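Local coordinates for phage terminase large subunit (Thermus phage P7426, PDB 7KS4), which probably drives viral DNA into empty capsids by ATP hydrolysis and cuts the genome, this chain being its N-terminal ATPase domain, at residues V151-A156 against S162-A167; K135-P140 against M158-V163; D13-L18 against E55-L60; H25-I30 against S49-V54. All blocks are in the same frame, centred on the assembly; numbering follows the deposited sequence.

Contact 1. Residues V151-A156 against S162-A167; sequences VILDEA and SVWSEA
Leu153 and Val151 meet the indole of Trp164 in an apolar strand-to-helix contact of a beta-alpha-beta unit, where strand 150-153, the predicted Walker B strand, is followed by helix 161-175 and strand 178-183. The evidence is two side-chain approaches with no hydrogen bond across. Leu153 CD2 lies 4.0 Å from Trp164 CE3, on the six-membered part of the indole, and the two side chains cross at about a right angle. Val151 CG1 comes in at the ring edge, near its plane, 4.5 Å from Trp164 CZ3. The indole gets there because CG of Trp164 is anti to the backbone N (chi1 169°), which carries the ring back from the helix to the strand although the CA atoms of Leu153 and Trp164 are 8.9 Å apart. Both strand residues point their CB toward the helix. Asp154, which binds magnesium in another structure of this protein, and the predicted catalytic Glu155 come next in the chain. Around the contact, Val151 and Leu153 share backbone hydrogen bonds with strand 178-183, and Ile152 does so with strand 67-72 on the other side. Trp164 also meets Trp190 at a small interplanar angle and Phe194 edge-to-face, which ties helix 161-175 to helix 190-197.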
loop_
_atom_site.group_PDB
_atom_site.type_symbol
_atom_site.label_atom_id
_atom_site.label_comp_id
_atom_site.label_asym_id
_atom_site.label_seq_id
_atom_site.Cartn_x
_atom_site.Cartn_y
_atom_site.Cartn_z
ATOM N N VAL A 151 -3.052 2.574 6.783
ATOM C CA VAL A 151 -3.882 1.657 6.014
ATOM C C VAL A 151 -3.347 1.608 4.596
ATOM O O VAL A 151 -2.874 2.614 4.059
ATOM C CB VAL A 151 -5.370 2.068 6.030
ATOM C CG1 VAL A 151 -5.563 3.431 5.375
ATOM C CG2 VAL A 151 -6.213 1.018 5.340
ATOM N N ILE A 152 -3.402 0.418 4.005
ATOM C CA ILE A 152 -3.079 0.210 2.600
ATOM C C ILE A 152 -4.338 -0.271 1.904
ATOM O O ILE A 152 -4.963 -1.243 2.347
ATOM C CB ILE A 152 -1.940 -0.813 2.430
ATOM C CG1 ILE A 152 -0.681 -0.317 3.141
ATOM C CG2 ILE A 152 -1.678 -1.072 0.943
ATOM C CD1 ILE A 152 0.241 -1.442 3.609
ATOM N N LEU A 153 -4.715 0.413 0.823
ATOM C CA LEU A 153 -5.809 -0.021 -0.039
ATOM C C LEU A 153 -5.181 -0.562 -1.312
ATOM O O LEU A 153 -4.557 0.190 -2.068
ATOM C CB LEU A 153 -6.785 1.112 -0.355
ATOM C CG LEU A 153 -7.855 1.404 0.695
ATOM C CD1 LEU A 153 -7.246 2.004 1.938
ATOM C CD2 LEU A 153 -8.927 2.326 0.121
ATOM N N ASP A 154 -5.338 -1.860 -1.537
ATOM C CA ASP A 154 -4.811 -2.523 -2.722
ATOM C C ASP A 154 -5.931 -2.674 -3.743
ATOM O O ASP A 154 -7.076 -2.956 -3.381
ATOM C CB ASP A 154 -4.228 -3.887 -2.362
ATOM C CG ASP A 154 -3.421 -4.498 -3.493
ATOM O OD1 ASP A 154 -2.907 -3.747 -4.347
ATOM O OD2 ASP A 154 -3.294 -5.734 -3.516
ATOM N N GLU A 155 -5.598 -2.476 -5.015
ATOM C CA GLU A 155 -6.597 -2.365 -6.084
ATOM C C GLU A 155 -7.771 -1.497 -5.635
ATOM O O GLU A 155 -8.950 -1.860 -5.738
ATOM C CB GLU A 155 -7.054 -3.741 -6.558
ATOM C CG GLU A 155 -6.143 -4.318 -7.650
ATOM C CD GLU A 155 -6.028 -3.389 -8.864
ATOM O OE1 GLU A 155 -7.036 -3.193 -9.578
ATOM O OE2 GLU A 155 -4.935 -2.829 -9.082
ATOM N N ALA A 156 -7.413 -0.309 -5.153
ATOM C CA ALA A 156 -8.383 0.611 -4.572
ATOM C C ALA A 156 -9.476 1.012 -5.556
ATOM O O ALA A 156 -10.616 1.249 -5.145
ATOM C CB ALA A 156 -7.660 1.856 -4.070
ATOM N N SER A 162 -17.543 3.917 -0.583
ATOM C CA SER A 162 -18.163 3.882 0.736
ATOM C C SER A 162 -17.271 3.185 1.756
ATOM O O SER A 162 -17.247 3.567 2.932
ATOM C CB SER A 162 -19.519 3.183 0.657
ATOM O OG SER A 162 -19.385 1.872 0.141
ATOM N N VAL A 163 -16.548 2.146 1.338
ATOM C CA VAL A 163 -15.601 1.510 2.249
ATOM C C VAL A 163 -14.603 2.540 2.761
ATOM O O VAL A 163 -14.319 2.609 3.963
ATOM C CB VAL A 163 -14.905 0.321 1.559
ATOM C CG1 VAL A 163 -13.908 -0.346 2.500
ATOM C CG2 VAL A 163 -15.940 -0.705 1.091
ATOM N N TRP A 164 -14.083 3.383 1.868
ATOM C CA TRP A 164 -13.171 4.436 2.299
ATOM C C TRP A 164 -13.889 5.460 3.174
ATOM O O TRP A 164 -13.505 5.692 4.327
ATOM C CB TRP A 164 -12.535 5.125 1.085
ATOM C CG TRP A 164 -11.814 6.372 1.485
ATOM C CD1 TRP A 164 -12.282 7.650 1.398
ATOM C CD2 TRP A 164 -10.514 6.460 2.080
ATOM N NE1 TRP A 164 -11.353 8.528 1.889
ATOM C CE2 TRP A 164 -10.256 7.824 2.315
ATOM C CE3 TRP A 164 -9.542 5.519 2.439
ATOM C CZ2 TRP A 164 -9.070 8.271 2.885
ATOM C CZ3 TRP A 164 -8.368 5.963 3.002
ATOM C CH2 TRP A 164 -8.137 7.328 3.220
ATOM N N SER A 165 -14.950 6.080 2.642
ATOM C CA SER A 165 -15.534 7.241 3.311
ATOM C C SER A 165 -16.081 6.881 4.685
ATOM O O SER A 165 -15.974 7.669 5.632
ATOM C CB SER A 165 -16.642 7.851 2.447
ATOM O OG SER A 165 -17.712 6.943 2.274
ATOM N N GLU A 166 -16.682 5.702 4.816
ATOM C CA GLU A 166 -17.397 5.344 6.030
ATOM C C GLU A 166 -16.596 4.444 6.964
ATOM O O GLU A 166 -16.678 4.604 8.185
ATOM C CB GLU A 166 -18.719 4.661 5.660
ATOM C CG GLU A 166 -19.641 5.547 4.812
ATOM C CD GLU A 166 -20.888 4.824 4.333
ATOM O OE1 GLU A 166 -21.063 3.636 4.680
ATOM O OE2 GLU A 166 -21.698 5.446 3.610
ATOM N N ALA A 167 -15.805 3.515 6.428
ATOM C CA ALA A 167 -15.196 2.477 7.250
ATOM C C ALA A 167 -13.701 2.651 7.480
ATOM O O ALA A 167 -13.162 1.998 8.381
ATOM C CB ALA A 167 -15.443 1.098 6.622
#

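Contact 2. Residues K135-P140 against M158-V163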
loop_
_atom_site.group_PDB
_atom_site.type_symbol
_atom_site.label_atom_id
_atom_site.label_comp_id
_atom_site.label_asym_id
_atom_site.label_seq_id
_atom_site.Cartn_x
_atom_site.Cartn_y
_atom_site.Cartn_z
ATOM N N LYS A 135 -7.898 -7.275 5.300
ATOM C CA LYS A 135 -9.335 -7.054 5.246
ATOM C C LYS A 135 -9.797 -7.095 3.797
ATOM O O LYS A 135 -9.022 -6.846 2.869
ATOM C CB LYS A 135 -9.727 -5.715 5.881
ATOM C CG LYS A 135 -9.493 -5.641 7.386
ATOM C CD LYS A 135 -10.390 -6.616 8.126
ATOM C CE LYS A 135 -10.257 -6.469 9.623
ATOM N NZ LYS A 135 -11.088 -7.480 10.334
ATOM N N SER A 136 -11.082 -7.399 3.624
ATOM C CA SER A 136 -11.706 -7.579 2.319
ATOM C C SER A 136 -12.882 -6.624 2.168
ATOM O O SER A 136 -13.725 -6.519 3.067
ATOM C CB SER A 136 -12.195 -9.017 2.139
ATOM O OG SER A 136 -13.163 -9.094 1.105
ATOM N N ALA A 137 -12.947 -5.950 1.015
ATOM C CA ALA A 137 -14.071 -5.059 0.733
ATOM C C ALA A 137 -15.372 -5.827 0.538
ATOM O O ALA A 137 -16.445 -5.307 0.863
ATOM C CB ALA A 137 -13.779 -4.216 -0.508
ATOM N N ASP A 138 -15.308 -7.051 -0.001
ATOM C CA ASP A 138 -16.502 -7.864 -0.201
ATOM C C ASP A 138 -16.969 -8.545 1.080
ATOM O O ASP A 138 -17.789 -9.470 1.020
ATOM C CB ASP A 138 -16.269 -8.910 -1.300
ATOM C CG ASP A 138 -15.231 -9.951 -0.928
ATOM O OD1 ASP A 138 -14.847 -10.036 0.254
ATOM O OD2 ASP A 138 -14.805 -10.701 -1.831
ATOM N N ARG A 139 -16.464 -8.115 2.232
ATOM C CA ARG A 139 -16.959 -8.563 3.532
ATOM C C ARG A 139 -17.072 -7.346 4.437
ATOM O O ARG A 139 -16.348 -7.214 5.429
ATOM C CB ARG A 139 -16.037 -9.627 4.134
ATOM C CG ARG A 139 -15.876 -10.868 3.266
ATOM C CD ARG A 139 -17.141 -11.712 3.222
ATOM N NE ARG A 139 -17.012 -12.831 2.292
ATOM C CZ ARG A 139 -16.265 -13.910 2.513
ATOM N NH1 ARG A 139 -15.565 -14.028 3.634
ATOM N NH2 ARG A 139 -16.211 -14.874 1.602
ATOM N N PRO A 140 -17.976 -6.420 4.110
ATOM C CA PRO A 140 -18.137 -5.226 4.956
ATOM C C PRO A 140 -18.412 -5.549 6.413
ATOM O O PRO A 140 -18.117 -4.724 7.288
ATOM C CB PRO A 140 -19.328 -4.499 4.312
ATOM C CG PRO A 140 -19.404 -5.017 2.922
ATOM C CD PRO A 140 -18.907 -6.424 2.968
ATOM N N MET A 158 -11.107 -0.659 -7.459
ATOM C CA MET A 158 -12.151 -1.668 -7.425
ATOM C C MET A 158 -12.853 -1.748 -6.074
ATOM O O MET A 158 -13.772 -2.557 -5.918
ATOM C CB MET A 158 -11.560 -3.035 -7.788
ATOM C CG MET A 158 -11.201 -3.166 -9.258
ATOM S SD MET A 158 -12.664 -3.131 -10.320
ATOM C CE MET A 158 -13.345 -4.762 -10.029
ATOM N N ILE A 159 -12.460 -0.931 -5.107
ATOM C CA ILE A 159 -13.093 -0.897 -3.792
ATOM C C ILE A 159 -14.154 0.205 -3.804
ATOM O O ILE A 159 -13.842 1.328 -4.212
ATOM C CB ILE A 159 -12.060 -0.647 -2.677
ATOM C CG1 ILE A 159 -11.082 -1.828 -2.589
ATOM C CG2 ILE A 159 -12.748 -0.430 -1.332
ATOM C CD1 ILE A 159 -9.925 -1.609 -1.636
ATOM N N PRO A 160 -15.382 -0.065 -3.374
ATOM C CA PRO A 160 -16.397 1.000 -3.354
ATOM C C PRO A 160 -15.965 2.169 -2.479
ATOM O O PRO A 160 -15.427 1.981 -1.385
ATOM C CB PRO A 160 -17.638 0.300 -2.787
ATOM C CG PRO A 160 -17.423 -1.151 -3.056
ATOM C CD PRO A 160 -15.940 -1.364 -2.955
ATOM N N PHE A 161 -16.218 3.390 -2.967
ATOM C CA PHE A 161 -15.843 4.578 -2.205
ATOM C C PHE A 161 -16.368 4.521 -0.779
ATOM O O PHE A 161 -15.715 5.021 0.145
ATOM C CB PHE A 161 -16.368 5.845 -2.883
ATOM C CG PHE A 161 -15.980 7.105 -2.166
ATOM C CD1 PHE A 161 -14.648 7.457 -2.042
ATOM C CD2 PHE A 161 -16.943 7.924 -1.600
ATOM C CE1 PHE A 161 -14.276 8.605 -1.375
ATOM C CE2 PHE A 161 -16.580 9.080 -0.936
ATOM C CZ PHE A 161 -15.240 9.419 -0.822
ATOM N N SER A 162 -17.543 3.917 -0.583
ATOM C CA SER A 162 -18.163 3.882 0.736
ATOM C C SER A 162 -17.271 3.185 1.756
ATOM O O SER A 162 -17.247 3.567 2.932
ATOM C CB SER A 162 -19.519 3.183 0.657
ATOM O OG SER A 162 -19.385 1.872 0.141
ATOM N N VAL A 163 -16.548 2.146 1.338
ATOM C CA VAL A 163 -15.601 1.510 2.249
ATOM C C VAL A 163 -14.603 2.540 2.761
ATOM O O VAL A 163 -14.319 2.609 3.963
ATOM C CB VAL A 163 -14.905 0.321 1.559
ATOM C CG1 VAL A 163 -13.908 -0.346 2.500
ATOM C CG2 VAL A 163 -15.940 -0.705 1.091
#
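Ile159, the first residue of 158-163 to touch Ala137, brings two branches to the same methyl group. Its CG2 stands 4.0 Å from Ala137 CB and its CG1 4.2 Å from that same CB. With CG1 beside the backbone N (chi1 -65°) and CG2 anti to it, both carbons face the one methyl. The Ile159 carbonyl O is used elsewhere, accepting a hydrogen bond from Trp190 NE1. Pro160 follows and adds its ring at the more exposed border, CD lying 4.3 Å from Ala137 CB. In helix 161-175, the backbone bond from Val163 N to Pro160 O, 2.9 Å long, closes a turn that returns the chain to the alanine. Val163 points its CB toward 135-140, and its CG2 comes within 4.4 Å of Ala137 CB; Val163 also touches Leu143. Ala137 itself follows strand 126-136 within a type I turn from Ser136 to Arg139, and its backbone is hydrogen-bonded to Ala72. One methyl group thus meets three residues, covering 65 Å² of Ala137. Every approach is carbon to carbon, and no hydrogen bond crosses, which implies purely apolar packing between the turn after strand 126-136 and the lead-in and first turn of helix 161-175.

Contact 3. Residues D13-L18 against E55-L60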
loop_
_atom_site.group_PDB
_atom_site.type_symbol
_atom_site.label_atom_id
_atom_site.label_comp_id
_atom_site.label_asym_id
_atom_site.label_seq_id
_atom_site.Cartn_x
_atom_site.Cartn_y
_atom_site.Cartn_z
ATOM N N ASP A 13 17.556 3.727 3.861
ATOM C CA ASP A 13 18.375 2.775 3.116
ATOM C C ASP A 13 18.873 1.656 4.023
ATOM O O ASP A 13 18.913 0.491 3.617
ATOM C CB ASP A 13 19.557 3.492 2.461
ATOM C CG ASP A 13 19.128 4.415 1.331
ATOM O OD1 ASP A 13 18.050 4.183 0.741
ATOM O OD2 ASP A 13 19.874 5.371 1.031
ATOM N N LYS A 14 19.256 1.992 5.256
ATOM C CA LYS A 14 19.677 0.965 6.205
ATOM C C LYS A 14 18.544 -0.014 6.483
ATOM O O LYS A 14 18.766 -1.229 6.559
ATOM C CB LYS A 14 20.151 1.610 7.505
ATOM C CG LYS A 14 21.208 2.687 7.313
ATOM C CD LYS A 14 22.541 2.315 7.942
ATOM C CE LYS A 14 22.610 2.747 9.396
ATOM N NZ LYS A 14 23.865 2.271 10.029
ATOM N N PHE A 15 17.321 0.488 6.628
ATOM C CA PHE A 15 16.202 -0.416 6.852
ATOM C C PHE A 15 15.921 -1.261 5.614
ATOM O O PHE A 15 15.649 -2.459 5.731
ATOM C CB PHE A 15 14.957 0.363 7.268
ATOM C CG PHE A 15 13.874 -0.505 7.840
ATOM C CD1 PHE A 15 13.877 -0.842 9.185
ATOM C CD2 PHE A 15 12.860 -0.997 7.034
ATOM C CE1 PHE A 15 12.884 -1.650 9.716
ATOM C CE2 PHE A 15 11.866 -1.803 7.559
ATOM C CZ PHE A 15 11.879 -2.131 8.899
ATOM N N PHE A 16 15.957 -0.656 4.424
ATOM C CA PHE A 16 15.811 -1.437 3.196
ATOM C C PHE A 16 16.835 -2.561 3.139
ATOM O O PHE A 16 16.507 -3.707 2.795
ATOM C CB PHE A 16 15.977 -0.542 1.966
ATOM C CG PHE A 16 14.919 0.513 1.813
ATOM C CD1 PHE A 16 13.648 0.344 2.342
ATOM C CD2 PHE A 16 15.199 1.678 1.112
ATOM C CE1 PHE A 16 12.678 1.328 2.180
ATOM C CE2 PHE A 16 14.235 2.656 0.950
ATOM C CZ PHE A 16 12.974 2.478 1.484
ATOM N N GLU A 17 18.090 -2.243 3.452
ATOM C CA GLU A 17 19.149 -3.241 3.418
ATOM C C GLU A 17 18.859 -4.393 4.375
ATOM O O GLU A 17 19.120 -5.559 4.050
ATOM C CB GLU A 17 20.477 -2.570 3.756
ATOM C CG GLU A 17 21.693 -3.433 3.563
ATOM C CD GLU A 17 22.167 -3.482 2.117
ATOM O OE1 GLU A 17 21.346 -3.237 1.203
ATOM O OE2 GLU A 17 23.367 -3.759 1.901
ATOM N N LEU A 18 18.331 -4.092 5.564
ATOM C CA LEU A 18 17.888 -5.160 6.458
ATOM C C LEU A 18 16.825 -6.026 5.791
ATOM O O LEU A 18 16.825 -7.250 5.940
ATOM C CB LEU A 18 17.347 -4.575 7.767
ATOM C CG LEU A 18 18.355 -4.013 8.772
ATOM C CD1 LEU A 18 17.632 -3.355 9.955
ATOM C CD2 LEU A 18 19.285 -5.110 9.264
ATOM N N GLU A 55 6.367 -0.770 3.645
ATOM C CA GLU A 55 5.820 0.281 4.503
ATOM C C GLU A 55 5.215 -0.306 5.770
ATOM O O GLU A 55 5.439 0.206 6.874
ATOM C CB GLU A 55 4.769 1.092 3.737
ATOM C CG GLU A 55 5.338 1.940 2.603
ATOM C CD GLU A 55 5.905 3.263 3.080
ATOM O OE1 GLU A 55 5.458 3.765 4.132
ATOM O OE2 GLU A 55 6.810 3.800 2.406
ATOM N N ALA A 56 4.445 -1.384 5.632
ATOM C CA ALA A 56 3.826 -2.023 6.790
ATOM C C ALA A 56 4.873 -2.588 7.742
ATOM O O ALA A 56 4.775 -2.410 8.961
ATOM C CB ALA A 56 2.872 -3.118 6.324
ATOM N N VAL A 57 5.883 -3.280 7.207
ATOM C CA VAL A 57 6.930 -3.841 8.059
ATOM C C VAL A 57 7.577 -2.744 8.889
ATOM O O VAL A 57 7.777 -2.889 10.101
ATOM C CB VAL A 57 7.985 -4.584 7.218
ATOM C CG1 VAL A 57 9.108 -5.081 8.125
ATOM C CG2 VAL A 57 7.372 -5.751 6.468
ATOM N N PHE A 58 7.933 -1.633 8.242
ATOM C CA PHE A 58 8.586 -0.541 8.951
ATOM C C PHE A 58 7.725 -0.040 10.108
ATOM O O PHE A 58 8.208 0.114 11.238
ATOM C CB PHE A 58 8.902 0.588 7.976
ATOM C CG PHE A 58 9.602 1.747 8.615
ATOM C CD1 PHE A 58 10.929 1.640 8.996
ATOM C CD2 PHE A 58 8.931 2.933 8.848
ATOM C CE1 PHE A 58 11.577 2.699 9.595
ATOM C CE2 PHE A 58 9.574 3.995 9.443
ATOM C CZ PHE A 58 10.902 3.876 9.813
ATOM N N GLU A 59 6.442 0.212 9.851
ATOM C CA GLU A 59 5.567 0.711 10.907
ATOM C C GLU A 59 5.538 -0.234 12.101
ATOM O O GLU A 59 5.608 0.212 13.254
ATOM C CB GLU A 59 4.151 0.918 10.370
ATOM C CG GLU A 59 4.013 2.085 9.416
ATOM C CD GLU A 59 4.092 3.435 10.105
ATOM O OE1 GLU A 59 3.690 3.540 11.278
ATOM O OE2 GLU A 59 4.561 4.392 9.460
ATOM N N LEU A 60 5.439 -1.544 11.851
ATOM C CA LEU A 60 5.248 -2.486 12.951
ATOM C C LEU A 60 6.450 -2.510 13.885
ATOM O O LEU A 60 6.283 -2.697 15.095
ATOM C CB LEU A 60 4.962 -3.888 12.404
ATOM C CG LEU A 60 3.672 -3.999 11.575
ATOM C CD1 LEU A 60 3.564 -5.377 10.937
ATOM C CD2 LEU A 60 2.434 -3.699 12.420
#
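Phe15 has the most surface buried here, 77 Å², and its main partner is Phe58, with 48 Å² covered. The two rings form a T-shaped pair: their planes stand at 86°, the centroids are 5.0 Å apart, and the edge of Phe58 is directed at the face of Phe15. Phe58 CD1 sits 3.6 Å above the Phe15 plane, over the ring centre. Consistent with that central placing, CD1 of Phe58 is almost equally far from Phe15 CG and CD2, at 3.8 Å each. The far end of Phe15 meets the helix backbone, where CZ lies 3.7 Å from Phe58 CA. Each phenylalanine has CG anti to the backbone N; for Phe15 (chi1 -166°) this extends the ring from helix 13-19 across to helix 48-62, bridging a 7.9 Å separation of the CA atoms of Phe15 and Phe58. Val57, the third participant, covers the rim of the Phe15 ring: its CG1 approaches near the ring plane, 4.1 Å from Phe15 CZ. Leu92 of helix 75-92 also touches Phe15, and Pro11 touches Phe58. All the side-chain approaches are carbon to carbon and no hydrogen bond crosses, which implies that helix 13-19 is held here by dispersion, together with the weak electrostatic preference of ring-edge hydrogens for an aromatic face.

Contact 4. Residues H25-I30 against S49-V54. With SO4 (sulfate ion), chain B.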
loop_
_atom_site.group_PDB
_atom_site.type_symbol
_atom_site.label_atom_id
_atom_site.label_comp_id
_atom_site.label_asym_id
_atom_site.label_seq_id
_atom_site.Cartn_x
_atom_site.Cartn_y
_atom_site.Cartn_z
ATOM N N HIS A 25 12.747 3.224 -8.919
ATOM C CA HIS A 25 12.577 4.669 -8.804
ATOM C C HIS A 25 11.175 5.024 -8.318
ATOM O O HIS A 25 11.013 5.929 -7.492
ATOM C CB HIS A 25 12.890 5.363 -10.136
ATOM C CG HIS A 25 11.977 4.988 -11.265
ATOM N ND1 HIS A 25 12.025 3.759 -11.890
ATOM C CD2 HIS A 25 11.018 5.698 -11.906
ATOM C CE1 HIS A 25 11.121 3.723 -12.855
ATOM N NE2 HIS A 25 10.497 4.887 -12.887
ATOM N N VAL A 26 10.154 4.307 -8.790
ATOM C CA VAL A 26 8.787 4.649 -8.405
ATOM C C VAL A 26 8.512 4.229 -6.970
ATOM O O VAL A 26 7.860 4.956 -6.215
ATOM C CB VAL A 26 7.770 4.018 -9.369
ATOM C CG1 VAL A 26 6.365 4.548 -9.056
ATOM C CG2 VAL A 26 8.146 4.314 -10.806
ATOM N N GLN A 27 8.972 3.037 -6.583
ATOM C CA GLN A 27 8.871 2.615 -5.191
ATOM C C GLN A 27 9.592 3.592 -4.277
ATOM O O GLN A 27 9.063 3.999 -3.236
ATOM C CB GLN A 27 9.448 1.212 -5.027
ATOM C CG GLN A 27 8.706 0.145 -5.788
ATOM C CD GLN A 27 9.474 -1.153 -5.833
ATOM O OE1 GLN A 27 10.685 -1.164 -6.073
ATOM N NE2 GLN A 27 8.783 -2.258 -5.585
ATOM N N LEU A 28 10.816 3.972 -4.651
ATOM C CA LEU A 28 11.569 4.924 -3.845
ATOM C C LEU A 28 10.806 6.232 -3.690
ATOM O O LEU A 28 10.765 6.806 -2.598
ATOM C CB LEU A 28 12.937 5.168 -4.479
ATOM C CG LEU A 28 13.995 5.862 -3.624
ATOM C CD1 LEU A 28 14.222 5.132 -2.308
ATOM C CD2 LEU A 28 15.290 5.947 -4.419
ATOM N N ALA A 29 10.192 6.721 -4.769
ATOM C CA ALA A 29 9.430 7.962 -4.668
ATOM C C ALA A 29 8.296 7.827 -3.659
ATOM O O ALA A 29 8.056 8.739 -2.859
ATOM C CB ALA A 29 8.886 8.363 -6.035
ATOM N N ILE A 30 7.599 6.688 -3.671
ATOM C CA ILE A 30 6.540 6.441 -2.693
ATOM C C ILE A 30 7.106 6.467 -1.279
ATOM O O ILE A 30 6.526 7.068 -0.369
ATOM C CB ILE A 30 5.837 5.105 -2.998
ATOM C CG1 ILE A 30 5.065 5.227 -4.322
ATOM C CG2 ILE A 30 4.918 4.683 -1.831
ATOM C CD1 ILE A 30 4.427 3.945 -4.798
ATOM N N SER A 49 2.793 -4.033 -4.686
ATOM C CA SER A 49 2.645 -4.931 -3.539
ATOM C C SER A 49 3.880 -4.901 -2.654
ATOM O O SER A 49 3.777 -4.871 -1.421
ATOM C CB SER A 49 2.400 -6.368 -4.003
ATOM O OG SER A 49 1.065 -6.593 -4.410
ATOM N N GLU A 50 5.061 -4.963 -3.270
ATOM C CA GLU A 50 6.295 -5.014 -2.499
ATOM C C GLU A 50 6.481 -3.737 -1.694
ATOM O O GLU A 50 6.814 -3.783 -0.501
ATOM C CB GLU A 50 7.491 -5.239 -3.428
ATOM C CG GLU A 50 8.729 -5.731 -2.706
ATOM C CD GLU A 50 8.582 -7.157 -2.216
ATOM O OE1 GLU A 50 7.581 -7.810 -2.581
ATOM O OE2 GLU A 50 9.465 -7.621 -1.467
ATOM N N ALA A 51 6.288 -2.585 -2.339
ATOM C CA ALA A 51 6.477 -1.308 -1.661
ATOM C C ALA A 51 5.509 -1.157 -0.499
ATOM O O ALA A 51 5.887 -0.686 0.582
ATOM C CB ALA A 51 6.305 -0.163 -2.655
ATOM N N ALA A 52 4.250 -1.548 -0.698
ATOM C CA ALA A 52 3.290 -1.466 0.393
ATOM C C ALA A 52 3.699 -2.372 1.549
ATOM O O ALA A 52 3.563 -1.996 2.716
ATOM C CB ALA A 52 1.894 -1.829 -0.106
ATOM N N SER A 53 4.186 -3.577 1.246
ATOM C CA SER A 53 4.575 -4.493 2.313
ATOM C C SER A 53 5.732 -3.921 3.120
ATOM O O SER A 53 5.751 -4.025 4.354
ATOM C CB SER A 53 4.932 -5.865 1.733
ATOM O OG SER A 53 6.218 -5.871 1.127
ATOM N N VAL A 54 6.692 -3.282 2.445
ATOM C CA VAL A 54 7.816 -2.671 3.153
ATOM C C VAL A 54 7.329 -1.581 4.094
ATOM O O VAL A 54 7.833 -1.444 5.216
ATOM C CB VAL A 54 8.845 -2.126 2.148
ATOM C CG1 VAL A 54 9.935 -1.318 2.863
ATOM C CG2 VAL A 54 9.466 -3.287 1.376
HETATM S S SO4 B . 15.097 1.755 -11.833
HETATM O O1 SO4 B . 13.643 1.886 -11.860
HETATM O O2 SO4 B . 15.446 0.396 -11.439
HETATM O O3 SO4 B . 15.644 2.039 -13.158
HETATM O O4 SO4 B . 15.653 2.708 -10.877
#
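The adenine side of the ADP pocket includes this helix-to-helix contact, in which Gln27 of helix 25-32 packs on Ala51 and Glu50 of helix 48-62, the helix that follows the P-loop. The helices come close: the CA atoms of Gln27 and Ala51 are 5.8 Å apart, consistent with the small alanine at that point. Gln27 CG rests 4.0 Å from Ala51 CB, and farther out Gln27 NE2 passes 3.9 Å from Glu50 CB without a hydrogen bond between the segments. An extended chain beyond CG (chi2 168°) carries the amide across the neighbouring helix to the nucleotide, where NE2 is hydrogen-bonded to N7 of ADP and to Gly47 O, while OE1 accepts from His24 N. Three partners thus fix the rotation of the amide. Glu50 turns its carboxylate away to salt bridges with Arg84 and Lys88; its carbonyl O accepts from Ser53 OG at 2.7 Å as well as from Val54 N. At the start of helix 25-32, a sulfate probably taken from the crystallisation liquor has O1 modelled 2.5 Å from His25 ND1, a doubtfully short bond; that from His25 N is weak. Tyr21 touches Gln27, Glu50 and Ala51; helix 25-32 also leans on strand 219-224 through Val26, Ala29 and Ile30, while Ser49 and Ser53 of helix 48-62 touch helix 75-92.

How the contacts relate
Contacts 3 and 4 share helix 48-62, their centres 11 Å apart, and pack the N-terminal helices against it; Phe16 CE1 of 13-18 touches Val54 CG1 of 49-54 at 3.9 Å. Contacts 1 and 2 share Ser162 and Val163 and have centres 6 Å apart, with Ile159 CD1 3.6 Å from Asp154 O. Strand 150-153, of the predicted Walker B motif, joins the two groups: Ile152 CD1 lies 3.5 Å from Ala52 O and also touches Ala56 CB. Contact 4 touches ADP directly, whereas the Leu153 side chain of contact 1 is about 12 Å from it and about 11 Å from the bound magnesium. Contacts 2 and 3 are farthest apart, their centres 28 Å from each other.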